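Local coordinates for uncharacterized protein (Magnetospirillum magneticum AMB-1, PDB 5MU5), which probably transfers sugars to flagellin as a Maf-family glycosyltransferase, a step involved in the formation of bacterial flagella, at residues G120-V125 with L571-S576; C203-D208 with T597-A602. One frame throughout, in Å; residues are numbered along the deposited sequence.

Contact 1: residues G120-V125 with L571-S576; sequences GGFHMV and LMLVLS
F122 drives the outer end of its ring against two successive residues of a helix, M572 and L573. CG stands anti to the backbone N (chi1 -172°), which carries the ring away from its own backbone and across to the helix. CZ of F122 meets CD2 of L573 at 3.6 Å, the methyl arriving at the ring's edge near its plane, while CE2 of F122 lies 3.8 Å from CB of M572, approached obliquely. A branched leucine can send one methyl back toward the ring; M572 offers only its CB, because its chain bends and leads the sulfur elsewhere. On its other side F122 sets CD1 3.4 Å above the centre of the H123 imidazole, so that imidazole face packs on the ring. Within the helix, S576 suits a buried turn: its OG bonds back to M572 O at 3.1 Å from above the carbonyl plane, on the face opposite the one S576 N uses. F122 precedes strand 123-127, an inner strand of the N-terminal parallel sheet, and also rests on C202 of helix 188-202. L571 and V574 pack on helix 546-564 and L575 on helix 589-609, so the contact joins sheet end to helical bundle.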
loop_
_atom_site.group_PDB
_atom_site.type_symbol
_atom_site.label_atom_id
_atom_site.label_comp_id
_atom_site.label_asym_id
_atom_site.label_seq_id
_atom_site.Cartn_x
_atom_site.Cartn_y
_atom_site.Cartn_z
ATOM N N GLY A 120 -0.356 -7.878 -26.413
ATOM C CA GLY A 120 0.773 -7.938 -25.491
ATOM C C GLY A 120 0.350 -7.806 -24.039
ATOM O O GLY A 120 -0.642 -8.406 -23.619
ATOM N N GLY A 121 1.092 -7.017 -23.271
ATOM C CA GLY A 121 0.810 -6.832 -21.849
ATOM C C GLY A 121 1.525 -7.865 -20.986
ATOM O O GLY A 121 1.630 -9.058 -21.355
ATOM N N PHE A 122 2.014 -7.399 -19.839
ATOM C CA PHE A 122 2.786 -8.219 -18.927
ATOM C C PHE A 122 1.923 -9.281 -18.284
ATOM O O PHE A 122 2.314 -10.446 -18.241
ATOM C CB PHE A 122 3.401 -7.355 -17.837
ATOM C CG PHE A 122 4.370 -8.083 -16.960
ATOM C CD1 PHE A 122 3.923 -8.870 -15.916
ATOM C CD2 PHE A 122 5.729 -7.965 -17.170
ATOM C CE1 PHE A 122 4.811 -9.551 -15.096
ATOM C CE2 PHE A 122 6.628 -8.625 -16.351
ATOM C CZ PHE A 122 6.170 -9.432 -15.318
ATOM N N HIS A 123 0.745 -8.863 -17.804
ATOM C CA HIS A 123 -0.163 -9.728 -17.062
ATOM C C HIS A 123 -1.330 -10.187 -17.895
ATOM O O HIS A 123 -1.806 -9.480 -18.782
ATOM C CB HIS A 123 -0.732 -8.983 -15.864
ATOM C CG HIS A 123 0.294 -8.563 -14.861
ATOM N ND1 HIS A 123 0.816 -9.445 -13.943
ATOM C CD2 HIS A 123 0.859 -7.362 -14.592
ATOM C CE1 HIS A 123 1.660 -8.810 -13.151
ATOM N NE2 HIS A 123 1.715 -7.545 -13.534
ATOM N N MET A 124 -1.785 -11.391 -17.603
ATOM C CA MET A 124 -3.000 -11.941 -18.178
ATOM C C MET A 124 -3.843 -12.455 -17.038
ATOM O O MET A 124 -3.351 -13.220 -16.197
ATOM C CB MET A 124 -2.697 -13.110 -19.081
ATOM C CG MET A 124 -3.950 -13.883 -19.427
ATOM S SD MET A 124 -3.707 -14.889 -20.877
ATOM C CE MET A 124 -3.617 -13.575 -22.108
ATOM N N VAL A 125 -5.107 -12.059 -17.015
ATOM C CA VAL A 125 -6.033 -12.492 -15.966
ATOM C C VAL A 125 -7.213 -13.278 -16.543
ATOM O O VAL A 125 -7.983 -12.757 -17.330
ATOM C CB VAL A 125 -6.573 -11.294 -15.185
ATOM C CG1 VAL A 125 -7.576 -11.762 -14.139
ATOM C CG2 VAL A 125 -5.445 -10.525 -14.522
ATOM N N LEU A 571 12.711 -7.239 -19.205
ATOM C CA LEU A 571 13.233 -6.047 -18.559
ATOM C C LEU A 571 12.512 -5.755 -17.273
ATOM O O LEU A 571 13.162 -5.433 -16.274
ATOM C CB LEU A 571 13.095 -4.832 -19.480
ATOM C CG LEU A 571 13.517 -3.499 -18.881
ATOM C CD1 LEU A 571 14.923 -3.597 -18.313
ATOM C CD2 LEU A 571 13.429 -2.432 -19.954
ATOM N N MET A 572 11.181 -5.853 -17.294
ATOM C CA MET A 572 10.371 -5.621 -16.067
ATOM C C MET A 572 10.611 -6.667 -15.017
ATOM O O MET A 572 10.690 -6.342 -13.841
ATOM C CB MET A 572 8.868 -5.602 -16.342
ATOM C CG MET A 572 8.292 -4.268 -16.735
ATOM S SD MET A 572 8.641 -2.873 -15.642
ATOM C CE MET A 572 8.560 -3.564 -13.983
ATOM N N LEU A 573 10.718 -7.928 -15.433
ATOM C CA LEU A 573 11.025 -9.006 -14.489
ATOM C C LEU A 573 12.356 -8.753 -13.819
ATOM O O LEU A 573 12.486 -8.933 -12.618
ATOM C CB LEU A 573 11.065 -10.381 -15.171
ATOM C CG LEU A 573 9.701 -10.956 -15.543
ATOM C CD1 LEU A 573 9.818 -12.093 -16.556
ATOM C CD2 LEU A 573 8.963 -11.413 -14.298
ATOM N N VAL A 574 13.337 -8.312 -14.588
ATOM C CA VAL A 574 14.660 -8.063 -14.022
ATOM C C VAL A 574 14.649 -6.881 -13.047
ATOM O O VAL A 574 15.240 -6.965 -11.982
ATOM C CB VAL A 574 15.715 -7.858 -15.117
ATOM C CG1 VAL A 574 17.056 -7.455 -14.520
ATOM C CG2 VAL A 574 15.887 -9.145 -15.906
ATOM N N LEU A 575 13.972 -5.793 -13.399
ATOM C CA LEU A 575 13.907 -4.630 -12.504
ATOM C C LEU A 575 13.119 -4.941 -11.240
ATOM O O LEU A 575 13.493 -4.516 -10.143
ATOM C CB LEU A 575 13.264 -3.420 -13.192
ATOM C CG LEU A 575 14.071 -2.746 -14.294
ATOM C CD1 LEU A 575 13.214 -1.672 -14.963
ATOM C CD2 LEU A 575 15.364 -2.155 -13.737
ATOM N N SER A 576 12.012 -5.658 -11.386
ATOM C CA SER A 576 11.213 -6.015 -10.214
ATOM C C SER A 576 12.042 -6.808 -9.220
ATOM O O SER A 576 12.080 -6.452 -8.030
ATOM C CB SER A 576 9.972 -6.805 -10.594
ATOM O OG SER A 576 9.030 -5.936 -11.200
#

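Contact 2: residues C203-D208 with T597-A602; sequences CPIVVD and TLMMAA
I205 meets no ring across this contact; the flat group it meets is the peptide between M599 and M600. Its CG1 stands well out of the plane of that peptide and beyond the oxygen, 3.2 Å from M599 O. The carbonyl is met from above its plane, in a close van der Waals approach by an atom that cannot donate a conventional hydrogen bond.

The two branches of I205 then part toward two different methionines. CG2 reaches SD of M599 at 3.9 Å, and CD1, at the end of the longer branch, touches SD of M600, also at 3.9 Å. The first torsion of I205 is twisted well away from a staggered value (chi1 -147°), and CG2 falls between the backbone N and the carbonyl carbon. Beta-branching suits the site, since one residue thereby spans both methionines and the backbone between them. Methionine suits the helix side: both chains leave with CG beside the backbone N and bend at chi2 and chi3, curling their sulfurs back to the isoleucine. M599 runs aslant to I205, whereas M600 crosses it at about a right angle. A602, one turn on, directs its small CB toward the loop.

Beyond this apolar patch, D208 forms salt bridges through OD2 with K610 and R611, just after the end of helix 589-609. M572 of helix 568-579 also touches I205. Segment 203-208 lies in the loop that leads from helix 188-202 to strand 211-214, an edge strand of a Rossmann-like parallel sheet of strand order 3-2-1-4, and here that alpha/beta domain docks on the C-terminal helical bundle of the Maf enzyme.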
loop_
_atom_site.group_PDB
_atom_site.type_symbol
_atom_site.label_atom_id
_atom_site.label_comp_id
_atom_site.label_asym_id
_atom_site.label_seq_id
_atom_site.Cartn_x
_atom_site.Cartn_y
_atom_site.Cartn_z
ATOM N N CYS A 203 4.305 -8.125 -10.295
ATOM C CA CYS A 203 4.830 -6.902 -10.877
ATOM C C CYS A 203 3.743 -5.839 -10.999
ATOM O O CYS A 203 3.162 -5.631 -12.074
ATOM C CB CYS A 203 5.380 -7.199 -12.251
ATOM S SG CYS A 203 6.426 -5.857 -12.762
ATOM N N PRO A 204 3.473 -5.138 -9.902
ATOM C CA PRO A 204 2.273 -4.316 -9.874
ATOM C C PRO A 204 2.275 -3.160 -10.873
ATOM O O PRO A 204 1.219 -2.725 -11.349
ATOM C CB PRO A 204 2.280 -3.747 -8.452
ATOM C CG PRO A 204 3.712 -3.741 -8.071
ATOM C CD PRO A 204 4.343 -4.919 -8.736
ATOM N N ILE A 205 3.457 -2.676 -11.212
ATOM C CA ILE A 205 3.513 -1.422 -11.918
ATOM C C ILE A 205 3.050 -1.427 -13.390
ATOM O O ILE A 205 2.596 -0.398 -13.874
ATOM C CB ILE A 205 4.913 -0.793 -11.760
ATOM C CG1 ILE A 205 4.780 0.727 -11.726
ATOM C CG2 ILE A 205 5.879 -1.303 -12.834
ATOM C CD1 ILE A 205 3.781 1.258 -10.710
ATOM N N VAL A 206 3.129 -2.564 -14.083
ATOM C CA VAL A 206 2.793 -2.588 -15.506
ATOM C C VAL A 206 1.484 -3.264 -15.798
ATOM O O VAL A 206 1.407 -4.146 -16.656
ATOM C CB VAL A 206 3.894 -3.224 -16.384
ATOM C CG1 VAL A 206 5.114 -2.320 -16.412
ATOM C CG2 VAL A 206 4.271 -4.620 -15.910
ATOM N N VAL A 207 0.430 -2.821 -15.130
ATOM C CA VAL A 207 -0.878 -3.397 -15.406
ATOM C C VAL A 207 -1.437 -2.952 -16.738
ATOM O O VAL A 207 -2.401 -3.525 -17.190
ATOM C CB VAL A 207 -1.931 -3.073 -14.324
ATOM C CG1 VAL A 207 -1.598 -3.834 -13.057
ATOM C CG2 VAL A 207 -2.061 -1.566 -14.085
ATOM N N ASP A 208 -0.858 -1.926 -17.356
ATOM C CA ASP A 208 -1.392 -1.440 -18.623
ATOM C C ASP A 208 -1.504 -2.545 -19.684
ATOM O O ASP A 208 -0.566 -3.276 -19.929
ATOM C CB ASP A 208 -0.579 -0.276 -19.174
ATOM C CG ASP A 208 -1.087 0.180 -20.524
ATOM O OD1 ASP A 208 -2.204 0.712 -20.600
ATOM O OD2 ASP A 208 -0.385 -0.010 -21.529
ATOM N N THR A 597 10.683 5.750 -7.694
ATOM C CA THR A 597 11.037 6.569 -8.812
ATOM C C THR A 597 11.269 5.716 -10.058
ATOM O O THR A 597 10.612 5.943 -11.088
ATOM C CB THR A 597 12.210 7.455 -8.430
ATOM O OG1 THR A 597 11.774 8.323 -7.363
ATOM C CG2 THR A 597 12.689 8.287 -9.619
ATOM N N LEU A 598 12.131 4.703 -9.958
ATOM C CA LEU A 598 12.399 3.821 -11.110
ATOM C C LEU A 598 11.165 3.054 -11.645
ATOM O O LEU A 598 11.000 2.911 -12.865
ATOM C CB LEU A 598 13.521 2.835 -10.797
ATOM C CG LEU A 598 14.877 3.447 -10.430
ATOM C CD1 LEU A 598 15.887 2.343 -10.204
ATOM C CD2 LEU A 598 15.380 4.418 -11.483
ATOM N N MET A 599 10.301 2.577 -10.751
ATOM C CA MET A 599 9.103 1.844 -11.169
ATOM C C MET A 599 8.079 2.745 -11.841
ATOM O O MET A 599 7.363 2.312 -12.735
ATOM C CB MET A 599 8.441 1.098 -10.004
ATOM C CG MET A 599 9.155 -0.178 -9.560
ATOM S SD MET A 599 9.235 -1.488 -10.810
ATOM C CE MET A 599 10.768 -1.105 -11.641
ATOM N N MET A 600 8.002 3.988 -11.417
ATOM C CA MET A 600 7.127 4.913 -12.072
ATOM C C MET A 600 7.652 5.279 -13.446
ATOM O O MET A 600 6.850 5.449 -14.380
ATOM C CB MET A 600 6.956 6.155 -11.230
ATOM C CG MET A 600 6.169 5.821 -9.994
ATOM S SD MET A 600 4.592 5.075 -10.445
ATOM C CE MET A 600 3.771 6.579 -11.021
ATOM N N ALA A 601 8.977 5.414 -13.570
ATOM C CA ALA A 601 9.568 5.642 -14.874
ATOM C C ALA A 601 9.238 4.467 -15.798
ATOM O O ALA A 601 8.847 4.668 -16.931
ATOM C CB ALA A 601 11.059 5.849 -14.761
ATOM N N ALA A 602 9.336 3.245 -15.288
ATOM C CA ALA A 602 9.022 2.045 -16.079
ATOM C C ALA A 602 7.586 1.997 -16.505
ATOM O O ALA A 602 7.286 1.575 -17.613
ATOM C CB ALA A 602 9.371 0.778 -15.329
#

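How the contacts relate
Both contacts are buried and join the N-terminal alpha/beta domain to the C-terminal helical bundle, contact 2 lying nearer the centre of the chain. Contact 1 uses the loop residue just before strand 123-127 and helix 568-579; contact 2 uses the loop before strand 211-214 and the next helix, 589-609. Their centres are 9 Å apart, and their segments alternate along the chain. Each has one partly exposed helix residue, L573 and M600. Contact 1 is aromatic against aliphatic, whereas contact 2 sets isoleucine against methionine sulfurs and a backbone carbonyl and buries more surface. They touch directly: H123 NE2 probably hydrogen-bonds C203 O at 2.8 Å, and F122 packs on V206.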